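Local coordinates for protein nitrilotriacetate monooxygenase (Burkholderia pseudomallei, PDB 3SDO) that probably acts as an FMN-dependent monooxygenase of the NtaA/SnaA/DszA family, inserting oxygen from O2 into an organic substrate, at residues D61-V65 and I133-N139. Sequence-based numbering, arbitrary orientation.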
ATOM      1  N   ASP A  61      -4.272   9.452   5.461  1.00 19.25           N
ATOM      2  CA  ASP A  61      -4.965   9.014   4.262  1.00 20.58           C
ATOM      3  C   ASP A  61      -6.389   9.534   4.131  1.00 21.58           C
ATOM      4  O   ASP A  61      -6.998   9.967   5.124  1.00 23.83           O
ATOM      5  CB  ASP A  61      -4.976   7.491   4.221  1.00 20.05           C
ATOM      6  CG  ASP A  61      -5.139   6.952   2.819  1.00 20.73           C
ATOM      7  OD1 ASP A  61      -4.504   7.518   1.889  1.00 19.47           O
ATOM      8  OD2 ASP A  61      -5.892   5.970   2.663  1.00 17.49           O
ATOM      9  N   SER A  62      -6.884   9.498   2.898  1.00 21.41           N
ATOM     10  CA  SER A  62      -8.277   9.765   2.574  1.00 22.76           C
ATOM     11  C   SER A  62      -8.694   8.901   1.394  1.00 22.62           C
ATOM     12  O   SER A  62      -7.848   8.403   0.649  1.00 20.91           O
ATOM     13  CB  SER A  62      -8.473  11.248   2.231  1.00 23.38           C
ATOM     14  OG  SER A  62      -7.677  11.622   1.102  1.00 23.73           O
ATOM     15  N   ALA A  63     -10.004   8.724   1.226  1.00 22.83           N
ATOM     16  CA  ALA A  63     -10.523   7.934   0.112  1.00 23.14           C
ATOM     17  C   ALA A  63     -11.790   8.559  -0.468  1.00 23.79           C
ATOM     18  O   ALA A  63     -12.720   7.851  -0.825  1.00 24.40           O
ATOM     19  CB  ALA A  63     -10.782   6.501   0.551  1.00 22.82           C
ATOM     20  N   TYR A  64     -11.790   9.882  -0.578  1.00 24.78           N
ATOM     21  CA  TYR A  64     -12.947  10.643  -1.062  1.00 26.14           C
ATOM     22  C   TYR A  64     -12.473  11.974  -1.599  1.00 26.26           C
ATOM     23  O   TYR A  64     -11.653  12.649  -0.967  1.00 26.60           O
ATOM     24  CB  TYR A  64     -13.990  10.859   0.040  1.00 26.72           C
ATOM     25  CG  TYR A  64     -15.269  11.483  -0.468  1.00 29.64           C
ATOM     26  CD1 TYR A  64     -16.090  10.790  -1.357  1.00 32.07           C
ATOM     27  CD2 TYR A  64     -15.655  12.766  -0.078  1.00 31.95           C
ATOM     28  CE1 TYR A  64     -17.260  11.349  -1.836  1.00 33.87           C
ATOM     29  CE2 TYR A  64     -16.837  13.338  -0.567  1.00 34.48           C
ATOM     30  CZ  TYR A  64     -17.628  12.614  -1.446  1.00 35.32           C
ATOM     31  OH  TYR A  64     -18.794  13.152  -1.963  1.00 40.14           O
ATOM     32  N   VAL A  65     -12.998  12.334  -2.765  1.00 26.84           N
ATOM     33  CA  VAL A  65     -12.608  13.540  -3.487  1.00 27.64           C
ATOM     34  C   VAL A  65     -13.832  14.244  -3.987  1.00 28.60           C
ATOM     35  O   VAL A  65     -14.788  13.582  -4.411  1.00 28.58           O
ATOM     36  CB  VAL A  65     -11.771  13.197  -4.752  1.00 27.74           C
ATOM     37  CG1 VAL A  65     -11.560  14.435  -5.652  1.00 28.37           C
ATOM     38  CG2 VAL A  65     -10.488  12.630  -4.363  1.00 26.09           C
ATOM     39  N   ILE A 133     -13.825  10.851   6.219  1.00 41.23           N
ATOM     40  CA  ILE A 133     -14.442  12.052   5.635  1.00 41.22           C
ATOM     41  C   ILE A 133     -15.871  11.737   5.233  1.00 40.86           C
ATOM     42  O   ILE A 133     -16.129  10.675   4.645  1.00 40.44           O
ATOM     43  CB  ILE A 133     -13.756  12.504   4.305  1.00 41.16           C
ATOM     44  CG1 ILE A 133     -12.348  13.030   4.522  1.00 42.34           C
ATOM     45  CG2 ILE A 133     -14.581  13.607   3.615  1.00 42.67           C
ATOM     46  CD1 ILE A 133     -11.642  13.382   3.203  1.00 41.63           C
ATOM     47  N   GLU A 134     -16.789  12.658   5.511  1.00 40.15           N
ATOM     48  CA  GLU A 134     -18.176  12.485   5.106  1.00 40.08           C
ATOM     49  C   GLU A 134     -18.236  12.323   3.588  1.00 38.18           C
ATOM     50  O   GLU A 134     -17.662  13.139   2.860  1.00 38.02           O
ATOM     51  CB  GLU A 134     -19.061  13.674   5.551  1.00 41.74           C
ATOM     52  CG  GLU A 134     -20.540  13.287   5.716  1.00 44.02           C
ATOM     53  CD  GLU A 134     -21.513  14.452   5.642  1.00 49.31           C
ATOM     54  OE1 GLU A 134     -21.083  15.621   5.475  1.00 51.84           O
ATOM     55  OE2 GLU A 134     -22.738  14.187   5.760  1.00 53.09           O
ATOM     56  N   GLY A 135     -18.914  11.268   3.129  1.00 35.78           N
ATOM     57  CA  GLY A 135     -19.000  10.938   1.703  1.00 33.99           C
ATOM     58  C   GLY A 135     -18.172   9.729   1.265  1.00 31.87           C
ATOM     59  O   GLY A 135     -18.439   9.140   0.218  1.00 31.13           O
ATOM     60  N   THR A 136     -17.154   9.360   2.046  1.00 29.57           N
ATOM     61  CA  THR A 136     -16.286   8.230   1.719  1.00 26.93           C
ATOM     62  C   THR A 136     -17.053   6.967   1.369  1.00 26.69           C
ATOM     63  O   THR A 136     -16.692   6.268   0.437  1.00 25.55           O
ATOM     64  CB  THR A 136     -15.303   7.921   2.873  1.00 26.56           C
ATOM     65  OG1 THR A 136     -14.596   9.121   3.217  1.00 25.43           O
ATOM     66  CG2 THR A 136     -14.267   6.810   2.463  1.00 23.92           C
ATOM     67  N   GLY A 137     -18.111   6.689   2.126  1.00 26.60           N
ATOM     68  CA  GLY A 137     -18.958   5.520   1.916  1.00 26.98           C
ATOM     69  C   GLY A 137     -19.528   5.400   0.514  1.00 26.96           C
ATOM     70  O   GLY A 137     -19.809   4.304   0.053  1.00 26.32           O
ATOM     71  N   LYS A 138     -19.656   6.534  -0.172  1.00 27.17           N
ATOM     72  CA  LYS A 138     -20.089   6.572  -1.563  1.00 28.11           C
ATOM     73  C   LYS A 138     -19.121   5.867  -2.530  1.00 26.59           C
ATOM     74  O   LYS A 138     -19.518   5.524  -3.649  1.00 25.79           O
ATOM     75  CB  LYS A 138     -20.322   8.035  -2.023  1.00 28.79           C
ATOM     76  CG  LYS A 138     -21.541   8.684  -1.404  1.00 32.81           C
ATOM     77  CD  LYS A 138     -21.544  10.205  -1.591  1.00 36.17           C
ATOM     78  CE  LYS A 138     -22.933  10.771  -1.360  1.00 39.48           C
ATOM     79  NZ  LYS A 138     -22.905  12.170  -0.876  1.00 41.05           N
ATOM     80  N   ASN A 139     -17.867   5.673  -2.111  1.00 25.43           N
ATOM     81  CA  ASN A 139     -16.897   4.919  -2.910  1.00 24.87           C
ATOM     82  C   ASN A 139     -16.855   3.427  -2.604  1.00 25.38           C
ATOM     83  O   ASN A 139     -16.041   2.706  -3.184  1.00 24.74           O
ATOM     84  CB  ASN A 139     -15.501   5.548  -2.784  1.00 23.48           C
ATOM     85  CG  ASN A 139     -15.420   6.861  -3.502  1.00 23.05           C
ATOM     86  OD1 ASN A 139     -16.142   7.063  -4.473  1.00 21.40           O
ATOM     87  ND2 ASN A 139     -14.553   7.764  -3.042  1.00 21.00           N
TER
HETATM   88  O   HOH W   1     -11.865   9.237   3.144  1.00 27.00           O
HETATM   89  O   HOH W   2     -14.422  10.368  -4.304  1.00 11.33           O
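With chi1 near 180°, the side chain of Tyr64 reaches out of the irregular segment 61-65 and lays its ring on the type II turn Ile133-Thr136. Gly135 CA sits 3.9 Å from the centroid of the Tyr64 ring, almost on the ring normal, in a CH-pi contact. Glycine suits this place twice over: its positive phi would press a CB against the preceding carbonyl, and that CB would also collide with Tyr64 CE2. At the first position of the turn, Ile133 CG2 packs 3.9 Å from Tyr64 CD2, and its m,t rotamer carries CD1 to 3.9 Å from Ser62 CB. Both segments lie in loops that follow parallel strands, 56-59 and 124-129, of the TIM-barrel fold of luciferase-like monooxygenases; Asp61, which opens segment 61-65, is a predicted FMN ligand. The m rotamer of Thr136, first residue of the short 3-10 segment 136-139, turns OG1 back to donate to Ile133 O (2.6 Å), while a bridging water donates to OG1 and accepts from Ala63 N, each at 2.7 Å. Asn139 is the direct polar link: chi1 of -71° brings its amide ND2 to Ala63 O (2.9 Å), and the same nitrogen, having two protons, also donates to a water that accepts from Val65 N. The amide's other end, OD1, accepts from Gly202 N of the second subunit, across the dimer interface.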